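Local structure of glucosamine-6-phosphate deaminase (Thermotoga maritima, 1J5X) at residues A[75-80]-A[174-179]; A[70-75]-A[220-225]; A[236-241]-A[324-329]. The protein is a SIS-domain protein whose chain folds into two alpha/beta lobes, each built round a parallel sheet. All coordinates share one frame; numbering follows the deposited sequence.

Interaction 1: residues A[75-80]-A[174-179]; sequences ERVLKI and LADKIA
Asp-176 lays its carboxylate against Val-77 while each oxygen is held by a different group: OD2 is hydrogen-bonded to the hydroxyl of Tyr-73, one turn earlier on the helix that carries Val-77, and OD1 to ND2 of Asn-181, just beyond helix 162-179. With both oxygens satisfied in this way, the buried acid lies against the valine branches although they offer it no polar partner. OD1 comes to 3.5 Å from Val-77 CG1, and the two side chains cross at about a right angle. The other valine branch, CG2, occupies the crowded position between the backbone N and the carbonyl carbon, and from there it meets Ala-175 CB at 3.6 Å. Ala-175 also touches the Phe-74 ring. These are the facing sides of helices 62-78 and 162-179, two neighbours in the alpha/beta layering of the SIS domain, and they meet where both helices come to an end. Leu-78, in the last turn of its helix, fills the rest of the seam. Its CG is anti to the carbonyl carbon (chi1 -70°), and the CD2 branch reaches across to 3.7 Å from Ile-178 CG2. Leu-78 CD2 also rests 3.7 Å from Ala-179 CB and close to the carbonyl oxygen of Ala-175. Val-77 O packs 3.7 Å from the same Ala-179 CB. Lys-79 then takes a positive phi, which turns the chain out of the helix.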
# COMPACT_ATOMS: atom_id res chain seq x y z
N GLU A 75 11.70 -6.76 -7.82
CA GLU A 75 12.12 -7.09 -9.17
C GLU A 75 12.97 -5.92 -9.70
O GLU A 75 13.98 -6.14 -10.37
CB GLU A 75 10.93 -7.26 -10.10
CG GLU A 75 11.36 -7.58 -11.51
CD GLU A 75 10.21 -7.89 -12.51
OE1 GLU A 75 9.11 -7.31 -12.41
OE2 GLU A 75 10.44 -8.72 -13.41
N ARG A 76 12.56 -4.71 -9.40
CA ARG A 76 13.27 -3.51 -9.89
C ARG A 76 14.69 -3.40 -9.32
O ARG A 76 15.68 -3.17 -10.06
CB ARG A 76 12.48 -2.24 -9.51
CG ARG A 76 13.11 -0.92 -10.04
CD ARG A 76 12.34 0.33 -9.66
NE ARG A 76 10.93 0.31 -10.06
CZ ARG A 76 10.49 0.49 -11.31
NH1 ARG A 76 11.36 0.71 -12.31
NH2 ARG A 76 9.17 0.45 -11.58
N VAL A 77 14.83 -3.54 -8.02
CA VAL A 77 16.16 -3.37 -7.45
C VAL A 77 17.00 -4.61 -7.34
O VAL A 77 18.25 -4.49 -7.35
CB VAL A 77 16.13 -2.64 -6.07
CG1 VAL A 77 15.31 -1.34 -6.17
CG2 VAL A 77 15.58 -3.55 -4.99
N LEU A 78 16.41 -5.79 -7.26
CA LEU A 78 17.23 -7.01 -7.17
C LEU A 78 17.32 -7.78 -8.49
O LEU A 78 18.08 -8.72 -8.58
CB LEU A 78 16.68 -7.98 -6.10
CG LEU A 78 16.89 -7.44 -4.69
CD1 LEU A 78 16.03 -8.28 -3.71
CD2 LEU A 78 18.40 -7.59 -4.32
N LYS A 79 16.54 -7.37 -9.48
CA LYS A 79 16.51 -8.02 -10.78
C LYS A 79 16.21 -9.49 -10.70
O LYS A 79 16.86 -10.28 -11.34
CB LYS A 79 17.88 -7.87 -11.50
CG LYS A 79 18.42 -6.51 -11.49
CD LYS A 79 17.42 -5.51 -11.94
CE LYS A 79 18.01 -4.12 -11.78
NZ LYS A 79 18.28 -3.55 -13.14
N ILE A 80 15.20 -9.88 -9.93
CA ILE A 80 14.84 -11.29 -9.79
C ILE A 80 13.38 -11.38 -10.19
O ILE A 80 12.68 -10.38 -10.16
CB ILE A 80 15.00 -11.73 -8.31
CG1 ILE A 80 14.14 -10.83 -7.42
CG2 ILE A 80 16.44 -11.54 -7.87
CD1 ILE A 80 14.31 -11.11 -5.95
N LEU A 174 15.19 -3.10 3.01
CA LEU A 174 15.86 -4.41 3.01
C LEU A 174 16.31 -4.85 1.59
O LEU A 174 17.42 -5.42 1.38
CB LEU A 174 14.88 -5.45 3.58
CG LEU A 174 15.34 -6.91 3.69
CD1 LEU A 174 14.46 -7.74 4.58
CD2 LEU A 174 15.25 -7.51 2.37
N ALA A 175 15.46 -4.63 0.60
CA ALA A 175 15.85 -5.02 -0.76
C ALA A 175 17.09 -4.24 -1.21
O ALA A 175 18.03 -4.83 -1.80
CB ALA A 175 14.72 -4.72 -1.75
N ASP A 176 17.09 -2.94 -0.95
CA ASP A 176 18.23 -2.16 -1.39
C ASP A 176 19.49 -2.59 -0.63
O ASP A 176 20.59 -2.65 -1.20
CB ASP A 176 17.99 -0.69 -1.20
CG ASP A 176 17.08 -0.11 -2.29
OD1 ASP A 176 17.33 -0.41 -3.50
OD2 ASP A 176 16.14 0.64 -1.96
N LYS A 177 19.35 -2.88 0.66
CA LYS A 177 20.54 -3.34 1.42
C LYS A 177 21.08 -4.63 0.83
O LYS A 177 22.32 -4.84 0.72
CB LYS A 177 20.22 -3.54 2.93
CG LYS A 177 20.05 -2.29 3.71
CD LYS A 177 21.37 -1.45 3.65
CE LYS A 177 21.35 -0.31 4.69
NZ LYS A 177 22.54 0.66 4.57
N ILE A 178 20.19 -5.53 0.44
CA ILE A 178 20.65 -6.80 -0.12
C ILE A 178 21.36 -6.56 -1.47
O ILE A 178 22.38 -7.20 -1.77
CB ILE A 178 19.49 -7.77 -0.31
CG1 ILE A 178 19.04 -8.22 1.09
CG2 ILE A 178 19.87 -8.96 -1.20
CD1 ILE A 178 17.84 -9.09 1.11
N ALA A 179 20.83 -5.61 -2.23
CA ALA A 179 21.41 -5.30 -3.55
C ALA A 179 22.72 -4.56 -3.46
O ALA A 179 23.47 -4.54 -4.42
CB ALA A 179 20.44 -4.47 -4.36

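Interaction 2: residues A[70-75]-A[220-225]; sequences ISYYFE and MSEFFG
Tyr-72 lays one face of its ring on the peptide that joins Ser-221 to Glu-222. Ser-221 C sits over the ring centre, 3.5 Å above the plane, and Glu-222 N lies over the same face but shifted toward the rim. The carbonyl oxygen of this peptide approaches ring atom CE2 to 3.3 Å, while Ser-221 CB rests by CD1 on the other flank of the ring. CG of Tyr-72 stands anti to its own carbonyl carbon (chi1 -77°), turned toward the start of helix 222-238. Ser-221 is the N-cap residue of that helix, and its O accepts the N-H of Phe-224 at 2.9 Å, so the peptide under the tyrosine is also part of the helix's first turn. The contact joins the two lobes of the fold: helices 62-78 and 222-238 each follow the first strand of their own parallel sheet, and the start of the second meets the side of the first. Glu-222 adds the next largest share of buried surface after Tyr-72. A bend at chi2 (85°) directs CD back to the base of Tyr-72, 3.6 Å from its CB. OE2 then lies 3.4 Å from Tyr-73 CA and at the edge of the Tyr-73 ring, near its plane, 3.5 Å from CD1; ring and carboxylate planes are 64° apart. The charge of OE2 is met by a salt bridge to NE of Arg-76, one turn along from Tyr-72. Trp-305 packs on Glu-222 from a loop, and Tyr-72 OH reaches the Phe-224 ring at CD2, 4.0 Å away.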
# COMPACT_ATOMS: atom_id res chain seq x y z
N ILE A 70 5.47 -4.27 -3.08
CA ILE A 70 6.85 -4.63 -2.87
C ILE A 70 7.38 -5.55 -3.97
O ILE A 70 8.56 -5.48 -4.33
CB ILE A 70 7.05 -5.18 -1.41
CG1 ILE A 70 8.55 -5.41 -1.10
CG2 ILE A 70 6.25 -6.47 -1.23
CD1 ILE A 70 9.41 -4.06 -1.20
N SER A 71 6.51 -6.39 -4.57
CA SER A 71 6.95 -7.30 -5.64
C SER A 71 7.56 -6.46 -6.81
O SER A 71 8.62 -6.81 -7.39
CB SER A 71 5.79 -8.18 -6.17
OG SER A 71 4.80 -7.47 -6.91
N TYR A 72 6.91 -5.35 -7.13
CA TYR A 72 7.48 -4.51 -8.23
C TYR A 72 8.87 -4.02 -7.81
O TYR A 72 9.84 -4.06 -8.58
CB TYR A 72 6.68 -3.23 -8.50
CG TYR A 72 5.39 -3.36 -9.29
CD1 TYR A 72 5.41 -3.49 -10.66
CD2 TYR A 72 4.17 -3.32 -8.64
CE1 TYR A 72 4.22 -3.58 -11.39
CE2 TYR A 72 3.01 -3.40 -9.33
CZ TYR A 72 3.02 -3.53 -10.71
OH TYR A 72 1.84 -3.59 -11.41
N TYR A 73 8.97 -3.49 -6.59
CA TYR A 73 10.25 -2.95 -6.13
C TYR A 73 11.37 -3.99 -6.05
O TYR A 73 12.54 -3.70 -6.41
CB TYR A 73 10.06 -2.26 -4.78
CG TYR A 73 11.18 -1.29 -4.44
CD1 TYR A 73 11.33 -0.09 -5.14
CD2 TYR A 73 12.10 -1.59 -3.45
CE1 TYR A 73 12.38 0.79 -4.86
CE2 TYR A 73 13.15 -0.72 -3.15
CZ TYR A 73 13.30 0.47 -3.86
OH TYR A 73 14.38 1.30 -3.63
N PHE A 74 11.05 -5.16 -5.54
CA PHE A 74 12.07 -6.23 -5.49
C PHE A 74 12.60 -6.61 -6.87
O PHE A 74 13.82 -6.78 -7.06
CB PHE A 74 11.52 -7.50 -4.85
CG PHE A 74 11.90 -7.61 -3.42
CD1 PHE A 74 11.44 -6.68 -2.50
CD2 PHE A 74 12.69 -8.68 -2.97
CE1 PHE A 74 11.75 -6.79 -1.16
CE2 PHE A 74 13.02 -8.82 -1.62
CZ PHE A 74 12.55 -7.88 -0.72
N GLU A 75 11.70 -6.76 -7.82
CA GLU A 75 12.12 -7.09 -9.17
C GLU A 75 12.97 -5.92 -9.70
O GLU A 75 13.98 -6.14 -10.37
CB GLU A 75 10.93 -7.26 -10.10
CG GLU A 75 11.36 -7.58 -11.51
CD GLU A 75 10.21 -7.89 -12.51
OE1 GLU A 75 9.11 -7.31 -12.41
OE2 GLU A 75 10.44 -8.72 -13.41
N MSE A 220 1.54 4.25 -11.83
CA MSE A 220 2.16 3.13 -12.51
C MSE A 220 3.07 2.30 -11.60
O MSE A 220 3.67 2.83 -10.66
CB MSE A 220 3.07 3.62 -13.68
CG MSE A 220 2.22 4.32 -14.74
SE MSE A 220 3.58 4.83 -16.14
CE MSE A 220 2.33 5.18 -17.70
N SER A 221 3.18 1.01 -11.96
CA SER A 221 4.07 0.08 -11.28
C SER A 221 3.89 0.12 -9.78
O SER A 221 2.78 -0.13 -9.32
CB SER A 221 5.52 0.41 -11.67
OG SER A 221 5.62 0.43 -13.08
N GLU A 222 4.95 0.37 -9.00
CA GLU A 222 4.77 0.47 -7.55
C GLU A 222 3.63 1.45 -7.18
O GLU A 222 2.90 1.19 -6.18
CB GLU A 222 6.00 0.97 -6.82
CG GLU A 222 7.13 -0.02 -6.73
CD GLU A 222 8.05 0.03 -8.03
OE1 GLU A 222 7.55 0.31 -9.13
OE2 GLU A 222 9.25 -0.29 -7.93
N PHE A 223 3.48 2.53 -7.95
CA PHE A 223 2.42 3.52 -7.64
C PHE A 223 1.01 3.03 -7.97
O PHE A 223 0.03 3.65 -7.54
CB PHE A 223 2.71 4.84 -8.31
CG PHE A 223 3.96 5.53 -7.76
CD1 PHE A 223 4.68 4.96 -6.67
CD2 PHE A 223 4.40 6.71 -8.36
CE1 PHE A 223 5.83 5.55 -6.15
CE2 PHE A 223 5.56 7.33 -7.88
CZ PHE A 223 6.29 6.75 -6.76
N PHE A 224 0.92 1.98 -8.80
CA PHE A 224 -0.38 1.33 -9.07
C PHE A 224 -0.72 0.57 -7.78
O PHE A 224 -1.87 0.59 -7.34
CB PHE A 224 -0.30 0.31 -10.21
CG PHE A 224 -1.56 -0.47 -10.37
CD1 PHE A 224 -2.75 0.17 -10.66
CD2 PHE A 224 -1.56 -1.85 -10.12
CE1 PHE A 224 -3.96 -0.52 -10.69
CE2 PHE A 224 -2.78 -2.57 -10.15
CZ PHE A 224 -3.97 -1.89 -10.42
N GLY A 225 0.25 -0.15 -7.21
CA GLY A 225 -0.01 -0.84 -5.94
C GLY A 225 -0.47 0.17 -4.88
O GLY A 225 -1.39 -0.07 -4.08

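Interaction 3: residues A[236-241]-A[324-329]; sequences EMSLTF and ISRGIS
Extended from CG to NE (chi2 -156°, chi3 157°), the side chain of Arg-326 stretches from the end of helix 313-326 to Ser-238, the last residue of helix 222-238, and to Thr-240 in the turn beyond it. Both helices of this pair stop here: a Schellman motif closes the first, with Gly-327 at positive phi, and Leu-239, also at positive phi, breaks the second, so the contact joins two helix ends in the lobe built on the four-stranded parallel sheet. The two touching stretches run roughly antiparallel. NH1 makes the direct polar contacts across the two segments. It points to Ser-238 O, which lies at the edge of the guanidinium near its plane, and to Thr-240 OG1, set obliquely to the group. Both count as hydrogen bonds, but they are bent, and their lengths, 2.3 Å from NH1 to Ser-238 O and 2.4 Å from NH1 to Thr-240 OG1, are too short to trust in detail. The threonine hydroxyl is itself oriented: OG1 donates to Ser-238 OG at 2.7 Å, and that serine is hydrogen-bonded in turn to the carbonyl of Cys-234. A positive group beside the last carbonyls of a helix would be expected to suit the helix dipole. Beside this polar cluster lies an apolar patch. CG1 of Ile-328 stands between its backbone N and carbonyl carbon, and CD1 beyond it meets Leu-239 CG at 3.8 Å; the same methyl lies 3.5 Å from Met-237 O. NH2 of Arg-326 makes a salt bridge with Asp-213, next to strand 214-218. The oxygen of a water accepts from Arg-326 NH2 at 3.2 Å and from Phe-241 N at 2.9 Å.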
# COMPACT_ATOMS: atom_id res chain seq x y z
N GLU A 236 -13.21 1.13 2.47
CA GLU A 236 -13.45 0.70 3.81
C GLU A 236 -13.80 1.83 4.78
O GLU A 236 -14.73 1.71 5.59
CB GLU A 236 -12.25 -0.01 4.39
CG GLU A 236 -11.85 -1.34 3.73
CD GLU A 236 -10.55 -1.89 4.31
OE1 GLU A 236 -9.59 -1.10 4.52
OE2 GLU A 236 -10.43 -3.11 4.56
N MSE A 237 -13.05 2.93 4.72
CA MSE A 237 -13.29 3.99 5.71
C MSE A 237 -14.52 4.82 5.53
O MSE A 237 -15.21 5.15 6.51
CB MSE A 237 -12.08 4.97 5.73
CG MSE A 237 -10.87 4.36 6.32
SE MSE A 237 -9.41 5.82 6.26
CE MSE A 237 -7.92 4.79 6.73
N SER A 238 -14.77 5.15 4.27
CA SER A 238 -15.82 6.08 3.93
C SER A 238 -16.99 5.58 3.11
O SER A 238 -17.89 6.36 2.81
CB SER A 238 -15.19 7.26 3.21
OG SER A 238 -15.06 7.01 1.80
N LEU A 239 -16.94 4.32 2.70
CA LEU A 239 -17.97 3.75 1.85
C LEU A 239 -18.17 4.46 0.52
O LEU A 239 -19.29 4.58 0.03
CB LEU A 239 -19.30 3.68 2.64
CG LEU A 239 -19.16 2.91 3.95
CD1 LEU A 239 -20.58 2.74 4.68
CD2 LEU A 239 -18.64 1.52 3.67
N THR A 240 -17.08 4.88 -0.13
CA THR A 240 -17.19 5.56 -1.38
C THR A 240 -16.66 4.61 -2.42
O THR A 240 -15.59 3.99 -2.17
CB THR A 240 -16.31 6.83 -1.33
OG1 THR A 240 -16.73 7.63 -0.21
CG2 THR A 240 -16.38 7.59 -2.63
N PHE A 241 -17.38 4.54 -3.54
CA PHE A 241 -16.99 3.70 -4.66
C PHE A 241 -15.63 4.28 -5.10
O PHE A 241 -15.54 5.47 -5.42
CB PHE A 241 -18.02 3.81 -5.80
N ILE A 324 -16.02 11.48 7.71
CA ILE A 324 -16.54 12.50 8.63
C ILE A 324 -17.61 13.27 7.91
O ILE A 324 -18.68 13.55 8.46
CB ILE A 324 -15.39 13.47 9.09
CG1 ILE A 324 -14.36 12.70 9.91
CG2 ILE A 324 -15.96 14.65 9.96
CD1 ILE A 324 -14.95 11.78 10.92
N SER A 325 -17.30 13.60 6.66
CA SER A 325 -18.17 14.30 5.75
C SER A 325 -19.55 13.63 5.60
O SER A 325 -20.59 14.31 5.54
CB SER A 325 -17.49 14.36 4.40
OG SER A 325 -18.22 15.10 3.46
N ARG A 326 -19.55 12.30 5.53
CA ARG A 326 -20.77 11.52 5.38
C ARG A 326 -21.42 11.31 6.75
O ARG A 326 -22.56 10.88 6.82
CB ARG A 326 -20.46 10.13 4.79
CG ARG A 326 -20.05 10.13 3.34
CD ARG A 326 -20.37 8.75 2.73
NE ARG A 326 -20.51 8.87 1.29
CZ ARG A 326 -19.76 8.19 0.44
NH1 ARG A 326 -18.86 7.36 0.93
NH2 ARG A 326 -19.86 8.38 -0.87
N GLY A 327 -20.67 11.59 7.80
CA GLY A 327 -21.16 11.42 9.15
C GLY A 327 -21.09 9.95 9.54
O GLY A 327 -21.97 9.43 10.23
N ILE A 328 -20.05 9.24 9.09
CA ILE A 328 -19.97 7.85 9.49
C ILE A 328 -18.64 7.68 10.16
O ILE A 328 -17.76 8.51 9.98
CB ILE A 328 -20.08 6.87 8.32
CG1 ILE A 328 -18.75 6.79 7.59
CG2 ILE A 328 -21.20 7.32 7.35
CD1 ILE A 328 -18.70 5.64 6.62
N SER A 329 -18.47 6.61 10.91
CA SER A 329 -17.21 6.39 11.60
C SER A 329 -16.25 5.55 10.80
O SER A 329 -16.57 4.42 10.45
CB SER A 329 -17.42 5.60 12.88
OG SER A 329 -16.19 5.37 13.52
O HOH W 1 -19.64 6.35 -3.38

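How the interactions relate
Following the chain from the N terminus, the first segment in contact lies on helix 62-78, which supplies a partner to two contacts sharing Glu-75. Interaction 1 pairs its end with 174-179, closing a loop within the SIS domain. Interaction 2 starts one turn earlier, at 70-75, and waits until 220-225, so its larger loop encloses interaction 1 and brings the second lobe against the first. The two lie with centres about 12 Å apart and touch through residues of the shared helix. Helix 222-238 then leads away to interaction 3, where 236-241 meets 324-329; this loop opens after the others have closed and stays within the second lobe, its centre about 28 Å from that of interaction 2.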